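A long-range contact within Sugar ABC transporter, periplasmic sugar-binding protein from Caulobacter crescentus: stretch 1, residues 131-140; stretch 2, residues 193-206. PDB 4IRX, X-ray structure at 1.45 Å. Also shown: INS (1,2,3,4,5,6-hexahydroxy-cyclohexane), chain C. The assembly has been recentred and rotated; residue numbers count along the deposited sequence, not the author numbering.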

ATOM      1  N   GLY A 131      -6.758  17.484  21.859  1.00  9.36           N
ATOM      2  CA  GLY A 131      -7.407  17.567  20.559  1.00  9.75           C
ATOM      3  C   GLY A 131      -6.471  18.087  19.476  1.00  9.90           C
ATOM      4  O   GLY A 131      -5.382  18.587  19.754  1.00 10.15           O
ATOM      5  N   ALA A 132      -6.903  17.957  18.227  1.00  9.57           N
ATOM      6  CA  ALA A 132      -6.091  18.362  17.084  1.00  9.03           C
ATOM      7  C   ALA A 132      -6.950  18.486  15.870  1.00 11.09           C
ATOM      8  O   ALA A 132      -8.014  17.868  15.787  1.00 10.27           O
ATOM      9  CB  ALA A 132      -5.012  17.370  16.828  1.00 10.87           C
ATOM     10  N   ARG A 133      -6.483  19.297  14.925  1.00  9.15           N
ATOM     11  CA  ARG A 133      -7.103  19.415  13.600  1.00  9.19           C
ATOM     12  C   ARG A 133      -6.308  18.575  12.616  1.00 10.33           C
ATOM     13  O   ARG A 133      -5.094  18.791  12.461  1.00 10.60           O
ATOM     14  CB  ARG A 133      -7.095  20.876  13.139  1.00 10.72           C
ATOM     15  CG  ARG A 133      -7.995  21.747  13.957  1.00 14.58           C
ATOM     16  CD  ARG A 133      -7.774  23.232  13.680  1.00 23.17           C
ATOM     17  NE  ARG A 133      -8.005  23.552  12.278  1.00 28.57           N
ATOM     18  CZ  ARG A 133      -9.214  23.779  11.773  1.00 38.02           C
ATOM     19  NH1 ARG A 133     -10.278  23.730  12.567  1.00 40.33           N
ATOM     20  NH2 ARG A 133      -9.363  24.068  10.486  1.00 35.63           N
ATOM     21  N   VAL A 134      -6.975  17.597  11.983  1.00  8.25           N
ATOM     22  CA  VAL A 134      -6.340  16.583  11.163  1.00  7.87           C
ATOM     23  C   VAL A 134      -6.852  16.619   9.726  1.00  9.64           C
ATOM     24  O   VAL A 134      -8.057  16.711   9.478  1.00 11.66           O
ATOM     25  CB  VAL A 134      -6.617  15.159  11.765  1.00 10.23           C
ATOM     26  CG1 VAL A 134      -5.943  14.055  10.950  1.00 13.46           C
ATOM     27  CG2 VAL A 134      -6.171  15.095  13.225  1.00 12.19           C
ATOM     28  N   VAL A 135      -5.921  16.527   8.780  1.00  9.65           N
ATOM     29  CA  VAL A 135      -6.241  16.341   7.364  1.00 10.64           C
ATOM     30  C   VAL A 135      -5.857  14.922   6.994  1.00  8.91           C
ATOM     31  O   VAL A 135      -4.788  14.451   7.380  1.00 11.11           O
ATOM     32  CB  VAL A 135      -5.436  17.350   6.497  1.00 10.16           C
ATOM     33  CG1 VAL A 135      -5.575  17.039   4.992  1.00 11.76           C
ATOM     34  CG2 VAL A 135      -5.937  18.744   6.768  1.00 12.49           C
ATOM     35  N   VAL A 136      -6.717  14.225   6.252  1.00  9.38           N
ATOM     36  CA  VAL A 136      -6.403  12.861   5.816  1.00  9.51           C
ATOM     37  C   VAL A 136      -6.311  12.837   4.294  1.00 10.88           C
ATOM     38  O   VAL A 136      -7.232  13.274   3.603  1.00 11.17           O
ATOM     39  CB  VAL A 136      -7.453  11.828   6.349  1.00  9.69           C
ATOM     40  CG1 VAL A 136      -7.087  10.382   5.897  1.00 13.39           C
ATOM     41  CG2 VAL A 136      -7.562  11.940   7.857  1.00 13.93           C
ATOM     42  N   ILE A 137      -5.152  12.420   3.777  1.00  9.86           N
ATOM     43  CA  ILE A 137      -4.924  12.298   2.334  1.00 10.09           C
ATOM     44  C   ILE A 137      -4.793  10.805   2.007  1.00  9.30           C
ATOM     45  O   ILE A 137      -3.874  10.129   2.470  1.00 11.28           O
ATOM     46  CB  ILE A 137      -3.627  13.020   1.890  1.00 11.33           C
ATOM     47  CG1 ILE A 137      -3.641  14.488   2.346  1.00 13.04           C
ATOM     48  CG2 ILE A 137      -3.431  12.873   0.384  1.00 11.94           C
ATOM     49  CD1 ILE A 137      -4.664  15.351   1.656  1.00 15.93           C
ATOM     50  N   THR A 138      -5.742  10.276   1.238  1.00  9.25           N
ATOM     51  CA  THR A 138      -5.849   8.825   1.056  1.00  9.82           C
ATOM     52  C   THR A 138      -5.150   8.317  -0.203  1.00 10.38           C
ATOM     53  O   THR A 138      -4.961   9.060  -1.177  1.00 11.07           O
ATOM     54  CB  THR A 138      -7.317   8.337   1.028  1.00 11.33           C
ATOM     55  OG1 THR A 138      -7.930   8.729  -0.217  1.00 14.22           O
ATOM     56  CG2 THR A 138      -8.106   8.919   2.195  1.00 13.87           C
ATOM     57  N   ASN A 139      -4.728   7.056  -0.150  1.00 10.41           N
ATOM     58  CA  ASN A 139      -4.150   6.365  -1.301  1.00 10.05           C
ATOM     59  C   ASN A 139      -5.230   5.723  -2.187  1.00 12.02           C
ATOM     60  O   ASN A 139      -6.401   5.700  -1.809  1.00 11.81           O
ATOM     61  CB  ASN A 139      -3.189   5.282  -0.799  1.00  9.89           C
ATOM     62  CG  ASN A 139      -3.888   4.211   0.029  1.00 13.02           C
ATOM     63  OD1 ASN A 139      -4.566   4.524   1.011  1.00 11.33           O
ATOM     64  ND2 ASN A 139      -3.706   2.929  -0.348  1.00 10.75           N
ATOM     65  N   ASP A 140      -4.799   5.196  -3.341  1.00 11.70           N
ATOM     66  CA  ASP A 140      -5.603   4.334  -4.253  1.00 13.55           C
ATOM     67  C   ASP A 140      -7.036   3.997  -3.779  1.00 14.66           C
ATOM     68  O   ASP A 140      -7.242   2.996  -3.086  1.00 12.29           O
ATOM     69  CB  ASP A 140      -4.880   2.980  -4.486  1.00 11.96           C
ATOM     70  CG  ASP A 140      -3.650   3.079  -5.362  1.00 13.05           C
ATOM     71  OD1 ASP A 140      -3.611   3.854  -6.360  1.00 15.62           O
ATOM     72  OD2 ASP A 140      -2.687   2.331  -5.092  1.00 12.35           O
ATOM     73  N   THR A 193      -6.544  28.870  10.073  1.00 22.67           N
ATOM     74  CA  THR A 193      -6.435  27.859  11.125  1.00 19.28           C
ATOM     75  C   THR A 193      -5.821  26.580  10.553  1.00 17.47           C
ATOM     76  O   THR A 193      -6.539  25.607  10.328  1.00 18.37           O
ATOM     77  CB  THR A 193      -7.809  27.511  11.766  1.00 23.92           C
ATOM     78  OG1 THR A 193      -8.706  26.990  10.777  1.00 34.23           O
ATOM     79  CG2 THR A 193      -8.447  28.725  12.421  1.00 28.50           C
ATOM     80  N   PRO A 194      -4.495  26.586  10.313  1.00 18.27           N
ATOM     81  CA  PRO A 194      -3.848  25.433   9.687  1.00 15.51           C
ATOM     82  C   PRO A 194      -3.978  24.159  10.506  1.00 15.27           C
ATOM     83  O   PRO A 194      -4.171  24.212  11.732  1.00 18.70           O
ATOM     84  CB  PRO A 194      -2.374  25.852   9.563  1.00 17.80           C
ATOM     85  CG  PRO A 194      -2.210  27.024  10.431  1.00 30.97           C
ATOM     86  CD  PRO A 194      -3.544  27.686  10.547  1.00 21.21           C
ATOM     87  N   PRO A 195      -3.931  23.007   9.832  1.00 10.46           N
ATOM     88  CA  PRO A 195      -4.070  21.748  10.559  1.00 11.54           C
ATOM     89  C   PRO A 195      -2.850  21.485  11.417  1.00 11.22           C
ATOM     90  O   PRO A 195      -1.729  21.966  11.160  1.00 13.32           O
ATOM     91  CB  PRO A 195      -4.148  20.702   9.438  1.00 14.32           C
ATOM     92  CG  PRO A 195      -3.336  21.333   8.310  1.00 14.66           C
ATOM     93  CD  PRO A 195      -3.632  22.806   8.398  1.00 13.90           C
ATOM     94  N   ASP A 196      -3.057  20.681  12.442  1.00  8.73           N
ATOM     95  CA  ASP A 196      -1.950  20.202  13.247  1.00 10.33           C
ATOM     96  C   ASP A 196      -1.213  19.040  12.601  1.00  8.62           C
ATOM     97  O   ASP A 196      -0.009  18.900  12.722  1.00  9.46           O
ATOM     98  CB  ASP A 196      -2.474  19.737  14.614  1.00 11.18           C
ATOM     99  CG  ASP A 196      -3.019  20.872  15.425  1.00 12.86           C
ATOM    100  OD1 ASP A 196      -2.184  21.704  15.838  1.00 13.82           O
ATOM    101  OD2 ASP A 196      -4.257  20.964  15.644  1.00 11.97           O
ATOM    102  N   VAL A 197      -1.964  18.173  11.932  1.00  8.66           N
ATOM    103  CA  VAL A 197      -1.431  16.928  11.412  1.00  8.23           C
ATOM    104  C   VAL A 197      -2.040  16.659  10.050  1.00  8.68           C
ATOM    105  O   VAL A 197      -3.236  16.853   9.851  1.00 10.04           O
ATOM    106  CB  VAL A 197      -1.768  15.732  12.335  1.00 10.06           C
ATOM    107  CG1 VAL A 197      -1.265  14.373  11.735  1.00 13.56           C
ATOM    108  CG2 VAL A 197      -1.231  15.967  13.735  1.00 12.69           C
ATOM    109  N   ILE A 198      -1.187  16.265   9.110  1.00  8.71           N
ATOM    110  CA  ILE A 198      -1.622  15.742   7.816  1.00  7.93           C
ATOM    111  C   ILE A 198      -1.220  14.260   7.802  1.00 10.49           C
ATOM    112  O   ILE A 198      -0.028  13.905   7.745  1.00 11.63           O
ATOM    113  CB  ILE A 198      -0.945  16.496   6.645  1.00  8.98           C
ATOM    114  CG1 ILE A 198      -1.165  17.994   6.800  1.00 11.66           C
ATOM    115  CG2 ILE A 198      -1.552  16.052   5.336  1.00 12.25           C
ATOM    116  CD1 ILE A 198      -0.474  18.848   5.747  1.00 13.05           C
ATOM    117  N   LEU A 199      -2.225  13.397   7.848  1.00  9.63           N
ATOM    118  CA  LEU A 199      -2.014  11.953   7.770  1.00 10.05           C
ATOM    119  C   LEU A 199      -2.108  11.524   6.318  1.00  8.48           C
ATOM    120  O   LEU A 199      -3.171  11.637   5.695  1.00 10.57           O
ATOM    121  CB  LEU A 199      -3.079  11.206   8.595  1.00 11.89           C
ATOM    122  CG  LEU A 199      -3.119  11.374  10.113  1.00 15.00           C
ATOM    123  CD1 LEU A 199      -4.154  10.458  10.747  1.00 12.52           C
ATOM    124  CD2 LEU A 199      -1.747  11.082  10.727  1.00 15.57           C
ATOM    125  N   CYS A 200      -0.988  11.067   5.767  1.00  9.12           N
ATOM    126  CA  CYS A 200      -0.925  10.674   4.367  1.00 12.09           C
ATOM    127  C   CYS A 200      -0.770   9.173   4.290  1.00 10.94           C
ATOM    128  O   CYS A 200       0.108   8.599   4.942  1.00 12.93           O
ATOM    129  CB  CYS A 200       0.267  11.336   3.693  1.00  9.96           C
ATOM    130  SG  CYS A 200       0.171  13.117   3.682  1.00 13.18           S
ATOM    131  N   LEU A 201      -1.615   8.543   3.479  1.00  8.06           N
ATOM    132  CA  LEU A 201      -1.685   7.092   3.488  1.00  8.35           C
ATOM    133  C   LEU A 201      -0.664   6.402   2.565  1.00 10.88           C
ATOM    134  O   LEU A 201      -0.707   5.185   2.356  1.00 11.35           O
ATOM    135  CB  LEU A 201      -3.125   6.618   3.259  1.00 10.23           C
ATOM    136  CG  LEU A 201      -4.006   6.600   4.522  1.00 11.74           C
ATOM    137  CD1 LEU A 201      -3.994   7.869   5.352  1.00 18.46           C
ATOM    138  CD2 LEU A 201      -5.419   6.258   4.121  1.00 12.26           C
ATOM    139  N   ASN A 202       0.280   7.174   2.022  1.00  8.26           N
ATOM    140  CA  ASN A 202       1.553   6.610   1.588  1.00 10.68           C
ATOM    141  C   ASN A 202       2.646   7.666   1.642  1.00 11.20           C
ATOM    142  O   ASN A 202       2.364   8.860   1.762  1.00 11.52           O
ATOM    143  CB  ASN A 202       1.490   5.840   0.236  1.00  9.40           C
ATOM    144  CG  ASN A 202       1.546   6.728  -0.987  1.00  9.27           C
ATOM    145  OD1 ASN A 202       1.619   7.948  -0.894  1.00 13.21           O
ATOM    146  ND2 ASN A 202       1.517   6.114  -2.155  1.00 10.83           N
ATOM    147  N   ASP A 203       3.889   7.217   1.576  1.00 10.02           N
ATOM    148  CA  ASP A 203       5.035   8.120   1.741  1.00 10.97           C
ATOM    149  C   ASP A 203       5.255   8.994   0.516  1.00 11.80           C
ATOM    150  O   ASP A 203       5.681  10.122   0.649  1.00 11.54           O
ATOM    151  CB  ASP A 203       6.327   7.344   2.001  1.00 11.90           C
ATOM    152  CG  ASP A 203       6.439   6.837   3.429  1.00 11.96           C
ATOM    153  OD1 ASP A 203       5.768   7.391   4.346  1.00 12.53           O
ATOM    154  OD2 ASP A 203       7.233   5.889   3.607  1.00 13.40           O
ATOM    155  N   ASP A 204       4.947   8.474  -0.665  1.00  9.25           N
ATOM    156  CA  ASP A 204       5.061   9.248  -1.913  1.00 10.68           C
ATOM    157  C   ASP A 204       4.195  10.511  -1.829  1.00 13.97           C
ATOM    158  O   ASP A 204       4.646  11.620  -2.131  1.00 13.57           O
ATOM    159  CB  ASP A 204       4.650   8.343  -3.097  1.00 14.36           C
ATOM    160  CG  ASP A 204       5.183   8.814  -4.458  1.00 12.91           C
ATOM    161  OD1 ASP A 204       6.208   9.531  -4.528  1.00 13.01           O
ATOM    162  OD2 ASP A 204       4.561   8.437  -5.482  1.00 16.39           O
HETATM  163  N   MSE A 205       2.952  10.342  -1.384  1.00  8.21           N
HETATM  164  CA  MSE A 205       2.059  11.473  -1.170  1.00  6.66           C
HETATM  165  C   MSE A 205       2.527  12.337  -0.021  1.00  9.12           C
HETATM  166  O   MSE A 205       2.398  13.558  -0.085  1.00  8.79           O
HETATM  167  CB  MSE A 205       0.623  11.002  -0.913  1.00 10.87           C
HETATM  168  CG  MSE A 205      -0.044  10.322  -2.122  1.00 10.84           C
HETATM  169 SE   MSE A 205      -1.891   9.877  -1.782  0.56  9.87          SE
HETATM  170  CE  MSE A 205      -1.651   8.716  -0.239  1.00 11.78           C
ATOM    171  N   ALA A 206       3.015  11.733   1.058  1.00 11.65           N
ATOM    172  CA  ALA A 206       3.557  12.485   2.177  1.00  8.32           C
ATOM    173  C   ALA A 206       4.654  13.441   1.761  1.00  8.39           C
ATOM    174  O   ALA A 206       4.724  14.547   2.288  1.00 10.16           O
ATOM    175  CB  ALA A 206       4.073  11.532   3.299  1.00  8.29           C
TER
HETATM  176  C1  INS C 401       0.478   0.185  -0.715  1.00  8.24           C
HETATM  177  C2  INS C 401       1.438   1.312  -0.517  1.00  8.99           C
HETATM  178  C3  INS C 401       1.458   2.152  -1.768  1.00  8.66           C
HETATM  179  C4  INS C 401       0.099   2.717  -2.035  1.00 10.19           C
HETATM  180  C5  INS C 401      -0.869   1.622  -2.281  1.00  8.58           C
HETATM  181  C6  INS C 401      -0.904   0.664  -1.112  1.00 10.68           C
HETATM  182  O1  INS C 401       0.410  -0.603   0.447  1.00  8.29           O
HETATM  183  O2  INS C 401       1.058   2.062   0.597  1.00 10.06           O
HETATM  184  O3  INS C 401       2.416   3.177  -1.663  1.00  9.33           O
HETATM  185  O4  INS C 401       0.132   3.600  -3.110  1.00 11.40           O
HETATM  186  O5  INS C 401      -2.125   2.167  -2.530  1.00 10.97           O
HETATM  187  O6  INS C 401      -1.838  -0.365  -1.312  1.00  8.84           O

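Two neighbouring parallel strands of one sheet make this contact, held by a regular backbone ladder, apolar side chains on both faces and polar contacts at the N-terminal end. The strands are residues 132-138 and 197-200, and their axes approach to 4.7 Å at an angle of 21°.

The ladder uses alternate residues of the first strand. Val 135 N donates to Val 197 O at 2.9 Å, and Leu 199 N donates to Val 135 O at 2.8 Å. Ile 137 repeats the pattern: its N donates to Leu 199 O at 2.9 Å, and its O accepts from Leu 201 N at 2.9 Å. Val 134 and Val 136 turn their own N and O atoms away from this partner. Their CA atoms still make CA-H...O contacts, Val 134 CA with Val 197 O at 3.4 Å and Val 136 CA with Leu 199 O at 3.5 Å.

The ladder begins at Arg 133. Its O accepts from both Asp 196 N (2.8 Å) and Val 197 N (3.2 Å). The side chain of Asp 196 returns a bond, as Arg 133 N donates to Asp 196 OD2 at 2.9 Å and nearly straight. The guanidinium reaches Thr 193, where Arg 133 NE and Arg 133 NH2 each make a weak hydrogen bond of 3.2 Å to Thr 193 O.

Side chains alternate between the faces. On one, Val 134 CG1 packs on Leu 199 CG at 4.0 Å, and Val 136 CG1 meets Leu 201 CD1 at 4.0 Å. On the other, Val 135 CG2 lies 3.8 Å from Pro 195 CB. Ile 137 follows on that face, with its CG1 4.0 Å from Ile 198 CG2 and its CG2 4.0 Å from the SE of Met 205, a selenomethionine. These apolar groups are buried and pack beside the backbone.

Beyond the ladder, Met 205 reaches back from the helix to the end of the first strand. Its SE is 3.2 Å from Thr 138 O, and its CE is 3.8 Å from Asn 139 CB. Asn 202 caps the helix, its OD1 accepting from Met 205 N at 2.8 Å.

Both stretches also bond to INS. Asn 139 ND2 donates to INS O5 at 2.8 Å, and that hydroxyl donates to Asp 140 OD2 at 2.6 Å. Asn 202 ND2 donates to INS O4 at 3.0 Å and to INS O3 at 3.1 Å. The ligand thus bridges the two stretches, as suits a sugar-binding protein.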